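Local coordinates for protein putative pectin lyase (Geobacillus virus E2, PDB 7CHU) that serves as the trimeric tailspike of a deep-sea thermophilic bacteriophage and probably recognises, and perhaps cleaves, polysaccharide on the surface of its host, at residues Cys146-Ile151 against Cys178-Asn183; Asp185-Ser190 against Cys207-Leu212. All blocks are in the same frame, centred on the assembly; numbering follows the deposited sequence.

Contact 1 (Cys146-Ile151 against Cys178-Asn183)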
loop_
_atom_site.group_PDB
_atom_site.type_symbol
_atom_site.label_atom_id
_atom_site.label_comp_id
_atom_site.label_asym_id
_atom_site.label_seq_id
_atom_site.Cartn_x
_atom_site.Cartn_y
_atom_site.Cartn_z
ATOM N N CYS A 146 -18.038 19.912 9.875
ATOM C CA CYS A 146 -16.932 20.855 9.735
ATOM C C CYS A 146 -16.815 21.739 10.976
ATOM O O CYS A 146 -17.757 22.460 11.326
ATOM C CB CYS A 146 -17.113 21.709 8.480
ATOM S SG CYS A 146 -15.710 22.863 8.176
ATOM N N ILE A 147 -15.660 21.692 11.630
ATOM C CA ILE A 147 -15.363 22.574 12.755
ATOM C C ILE A 147 -14.747 23.850 12.191
ATOM O O ILE A 147 -13.740 23.793 11.475
ATOM C CB ILE A 147 -14.416 21.886 13.749
ATOM C CG1 ILE A 147 -14.864 20.437 14.064
ATOM C CG2 ILE A 147 -14.262 22.715 15.006
ATOM C CD1 ILE A 147 -16.241 20.278 14.709
ATOM N N LYS A 148 -15.387 24.992 12.442
ATOM C CA LYS A 148 -14.936 26.289 11.952
ATOM C C LYS A 148 -14.280 27.059 13.094
ATOM O O LYS A 148 -14.960 27.517 14.015
ATOM C CB LYS A 148 -16.095 27.091 11.366
ATOM C CG LYS A 148 -16.754 26.414 10.162
ATOM C CD LYS A 148 -16.156 26.805 8.838
ATOM C CE LYS A 148 -17.024 26.299 7.677
ATOM N NZ LYS A 148 -16.379 26.571 6.355
ATOM N N SER A 149 -12.969 27.225 13.026
ATOM C CA SER A 149 -12.232 27.856 14.122
ATOM C C SER A 149 -12.223 29.366 13.982
ATOM O O SER A 149 -12.041 29.897 12.884
ATOM C CB SER A 149 -10.787 27.359 14.149
ATOM O OG SER A 149 -10.089 27.871 15.278
ATOM N N THR A 150 -12.355 30.063 15.111
ATOM C CA THR A 150 -12.013 31.479 15.186
ATOM C C THR A 150 -10.825 31.710 16.104
ATOM O O THR A 150 -10.576 32.849 16.508
ATOM C CB THR A 150 -13.191 32.322 15.682
ATOM O OG1 THR A 150 -13.402 32.049 17.074
ATOM C CG2 THR A 150 -14.472 32.010 14.891
ATOM N N ILE A 151 -10.117 30.647 16.473
ATOM C CA ILE A 151 -8.971 30.766 17.366
ATOM C C ILE A 151 -7.833 31.489 16.652
ATOM O O ILE A 151 -7.447 31.128 15.531
ATOM C CB ILE A 151 -8.533 29.375 17.843
ATOM C CG1 ILE A 151 -9.670 28.703 18.615
ATOM C CG2 ILE A 151 -7.243 29.446 18.641
ATOM C CD1 ILE A 151 -9.333 27.287 19.026
ATOM N N CYS A 178 -13.920 17.594 9.184
ATOM C CA CYS A 178 -12.941 18.602 8.760
ATOM C C CYS A 178 -12.738 19.605 9.890
ATOM O O CYS A 178 -13.695 19.971 10.585
ATOM C CB CYS A 178 -13.401 19.374 7.480
ATOM S SG CYS A 178 -12.182 20.607 6.782
ATOM N N ILE A 179 -11.492 20.040 10.079
ATOM C CA ILE A 179 -11.174 21.220 10.879
ATOM C C ILE A 179 -10.758 22.323 9.913
ATOM O O ILE A 179 -9.776 22.169 9.173
ATOM C CB ILE A 179 -10.063 20.950 11.906
ATOM C CG1 ILE A 179 -10.574 20.041 13.023
ATOM C CG2 ILE A 179 -9.580 22.284 12.507
ATOM C CD1 ILE A 179 -10.515 18.539 12.692
ATOM N N ASP A 180 -11.501 23.429 9.909
ATOM C CA ASP A 180 -11.260 24.554 9.003
ATOM C C ASP A 180 -10.826 25.753 9.842
ATOM O O ASP A 180 -11.640 26.327 10.584
ATOM C CB ASP A 180 -12.517 24.856 8.187
ATOM C CG ASP A 180 -12.367 26.064 7.264
ATOM O OD1 ASP A 180 -11.289 26.729 7.234
ATOM O OD2 ASP A 180 -13.363 26.358 6.560
ATOM N N GLY A 181 -9.538 26.129 9.715
ATOM C CA GLY A 181 -8.967 27.217 10.503
ATOM C C GLY A 181 -9.354 28.605 10.036
ATOM O O GLY A 181 -9.069 29.584 10.736
ATOM N N GLN A 182 -10.005 28.701 8.874
ATOM C CA GLN A 182 -10.485 29.970 8.315
ATOM C C GLN A 182 -9.351 30.988 8.189
ATOM O O GLN A 182 -9.566 32.195 8.319
ATOM C CB GLN A 182 -11.652 30.543 9.130
ATOM C CG GLN A 182 -12.828 29.550 9.304
ATOM C CD GLN A 182 -14.078 30.195 9.883
ATOM O OE1 GLN A 182 -14.968 30.576 9.136
ATOM N NE2 GLN A 182 -14.172 30.284 11.219
ATOM N N ASN A 183 -8.135 30.495 7.931
ATOM C CA ASN A 183 -6.938 31.327 7.789
ATOM C C ASN A 183 -6.569 32.037 9.079
ATOM O O ASN A 183 -5.746 32.958 9.066
ATOM C CB ASN A 183 -7.093 32.337 6.651
ATOM C CG ASN A 183 -7.221 31.656 5.305
ATOM O OD1 ASN A 183 -8.151 31.917 4.546
ATOM N ND2 ASN A 183 -6.311 30.743 5.028
#

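Contact 2 (Asp185-Ser190 against Cys207-Leu212)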
loop_
_atom_site.group_PDB
_atom_site.type_symbol
_atom_site.label_atom_id
_atom_site.label_comp_id
_atom_site.label_asym_id
_atom_site.label_seq_id
_atom_site.Cartn_x
_atom_site.Cartn_y
_atom_site.Cartn_z
ATOM N N ASP A 185 -4.848 32.183 12.974
ATOM C CA ASP A 185 -3.634 31.661 13.612
ATOM C C ASP A 185 -4.025 30.643 14.681
ATOM O O ASP A 185 -4.080 30.932 15.884
ATOM C CB ASP A 185 -2.791 32.782 14.202
ATOM C CG ASP A 185 -1.482 32.281 14.778
ATOM O OD1 ASP A 185 -1.154 31.074 14.640
ATOM O OD2 ASP A 185 -0.774 33.106 15.381
ATOM N N CYS A 186 -4.299 29.421 14.215
ATOM C CA CYS A 186 -4.613 28.280 15.068
ATOM C C CYS A 186 -3.954 27.040 14.478
ATOM O O CYS A 186 -3.666 26.988 13.282
ATOM C CB CYS A 186 -6.126 28.071 15.227
ATOM S SG CYS A 186 -6.966 27.607 13.677
ATOM N N ILE A 187 -3.673 26.058 15.337
ATOM C CA ILE A 187 -3.306 24.711 14.916
ATOM C C ILE A 187 -4.605 23.933 14.701
ATOM O O ILE A 187 -5.555 24.096 15.462
ATOM C CB ILE A 187 -2.407 24.037 15.971
ATOM C CG1 ILE A 187 -1.067 24.793 16.097
ATOM C CG2 ILE A 187 -2.196 22.524 15.645
ATOM C CD1 ILE A 187 -0.312 24.487 17.385
ATOM N N GLY A 188 -4.671 23.116 13.656
ATOM C CA GLY A 188 -5.894 22.364 13.452
ATOM C C GLY A 188 -6.056 21.300 14.507
ATOM O O GLY A 188 -7.035 21.290 15.260
ATOM N N VAL A 189 -5.080 20.403 14.586
ATOM C CA VAL A 189 -5.108 19.283 15.518
ATOM C C VAL A 189 -3.720 19.163 16.106
ATOM O O VAL A 189 -2.728 19.183 15.365
ATOM C CB VAL A 189 -5.502 17.956 14.830
ATOM C CG1 VAL A 189 -5.360 16.779 15.802
ATOM C CG2 VAL A 189 -6.900 18.043 14.232
ATOM N N SER A 190 -3.648 19.030 17.423
ATOM C CA SER A 190 -2.397 18.813 18.134
ATOM C C SER A 190 -2.424 17.462 18.820
ATOM O O SER A 190 -3.368 17.166 19.563
ATOM C CB SER A 190 -2.161 19.910 19.173
ATOM O OG SER A 190 -0.880 19.779 19.755
ATOM N N CYS A 207 -5.463 26.445 8.237
ATOM C CA CYS A 207 -4.928 26.816 9.547
ATOM C C CYS A 207 -3.614 27.562 9.321
ATOM O O CYS A 207 -2.709 27.032 8.678
ATOM C CB CYS A 207 -4.694 25.580 10.410
ATOM S SG CYS A 207 -6.170 24.652 10.767
ATOM N N ALA A 208 -3.495 28.769 9.865
ATOM C CA ALA A 208 -2.285 29.551 9.603
ATOM C C ALA A 208 -1.129 29.199 10.542
ATOM O O ALA A 208 0.012 29.624 10.303
ATOM C CB ALA A 208 -2.607 31.045 9.668
ATOM N N ASN A 209 -1.383 28.426 11.587
ATOM C CA ASN A 209 -0.321 27.788 12.349
ATOM C C ASN A 209 -0.107 26.399 11.735
ATOM O O ASN A 209 -0.489 26.168 10.587
ATOM C CB ASN A 209 -0.690 27.780 13.834
ATOM C CG ASN A 209 0.516 27.876 14.749
ATOM O OD1 ASN A 209 1.295 26.932 14.862
ATOM N ND2 ASN A 209 0.647 29.006 15.445
ATOM N N HIS A 210 0.528 25.471 12.448
ATOM C CA HIS A 210 0.662 24.117 11.924
ATOM C C HIS A 210 -0.726 23.541 11.650
ATOM O O HIS A 210 -1.690 23.849 12.360
ATOM C CB HIS A 210 1.389 23.209 12.920
ATOM C CG HIS A 210 2.771 23.656 13.292
ATOM N ND1 HIS A 210 3.756 23.935 12.358
ATOM C CD2 HIS A 210 3.350 23.805 14.506
ATOM C CE1 HIS A 210 4.871 24.254 12.992
ATOM N NE2 HIS A 210 4.654 24.171 14.294
ATOM N N GLY A 211 -0.837 22.724 10.610
ATOM C CA GLY A 211 -2.107 22.067 10.341
ATOM C C GLY A 211 -2.311 20.969 11.357
ATOM O O GLY A 211 -3.293 20.956 12.100
ATOM N N LEU A 212 -1.359 20.047 11.402
ATOM C CA LEU A 212 -1.351 18.939 12.346
ATOM C C LEU A 212 -0.003 18.986 13.056
ATOM O O LEU A 212 1.044 18.905 12.410
ATOM C CB LEU A 212 -1.573 17.610 11.612
ATOM C CG LEU A 212 -1.433 16.276 12.336
ATOM C CD1 LEU A 212 -2.529 16.165 13.401
ATOM C CD2 LEU A 212 -1.528 15.123 11.332
#

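Contact 1 (Cys146-Ile151 against Cys178-Asn183)
Lys148 and Asp180 face each other across two parallel strands and close a salt bridge, with Lys148 NZ 3.0 Å from Asp180 OD2. The ammonium meets the anti side of that oxygen, slightly out of the carboxylate plane; a bend at chi2 (-91°) swings CD of Lys148 to within 3.6 Å of the same OD2. The other carboxylate oxygen, OD1, is met from above its plane by the backbone N of Gln182 in an Asx turn, so both oxygens are gripped and the rotation of the group is fixed. Three nearly straight backbone bonds tie the strands: Ile147 N to Cys178 O, Asp180 N to Ile147 O at 2.8 Å, and Ser149 N to Asp180 O. Past them, Gln182 reaches back across Lys148, its NE2 2.7 Å from Ser149 O; the acceptor lies in the amide plane, while NE2 stands above the carbonyl plane. Ser149 OG accepts from Ile151 N in an ST turn. Cys146 SG, anti to its backbone N (chi1 -177°), lies 4.2 Å from Cys178 CB and also touches Asp180 CB; on the opposite face Ile147 CB lies 4.3 Å from Ile179 CG1, with Val157 touching both isoleucines. Cysteine thus lies over cysteine and isoleucine over isoleucine, and such in-register parallel stacking of strands from successive coils is characteristic of the pectate lyase-like beta-helix.

Contact 2 (Asp185-Ser190 against Cys207-Leu212)
Asp185 takes the side-chain amide of Asn209: ND2 lies 2.9 Å from OD1, on its syn lone pair, and carboxylate and amide are nearly coplanar, 12° apart. Its chi1 of -176° sets CG anti to the backbone N, and chi2 near zero (6°) then turns OD1 to Asn209, while CA packs on Ala208 CB. CB of Cys186 points away from the facing loop, yet its SG lies 4.2 Å from Cys207 SG; its O accepts from Asn209 N at 3.2 Å, the donor standing above the carbonyl plane, and Asn209 CB presses on the same oxygen. At Ile187, CG1 lies 3.4 Å from Asn209 OD1, which also receives His210 N; the amide is held at both ends. The CA of Ile187 makes a CA-H...O contact of 3.1 Å with His210 O. Gly188 marks a corner: its N forms two weak bonds, to His210 O and Gly211 O, and its CA sits 3.5 Å from Cys207 SG. Beyond the corner, Val189 N donates to Gly211 O at 3.1 Å, and Val189 CB meets Leu212 CD1 at 3.8 Å, the two side chains lying side by side. The 207-212 loop joins strand 202-205 to strand 212-215, while the start of strand 187-195 lies between strands 156-160 and 212-215, with Val189 bonded onward to Tyr213 and Ile187 back to Asn155 and Val157.

In the fold
Contacts 1 and 2 follow one another in the beta-helix, contact 1 on a face and contact 2 at the next corner, their centres about 9 Å apart; the chain passes from strand 177-180 of the first to strand 187-195 of the second. Both are largely buried, but contact 1 has the exposed Gln182 at its edge and meets Gly110 and Ser109 of the second subunit, whereas no other chain touches contact 2. Regular strand pairing with a charged pair on one face marks contact 1; contact 2 has a carboxylate-amide bond and less straight backbone bonds, two of them, at Gly188, weak. They join at Cys186, whose SG packs against Ser149 OG and Gly181 CA, and at Asn183 O beside Ala208 CB.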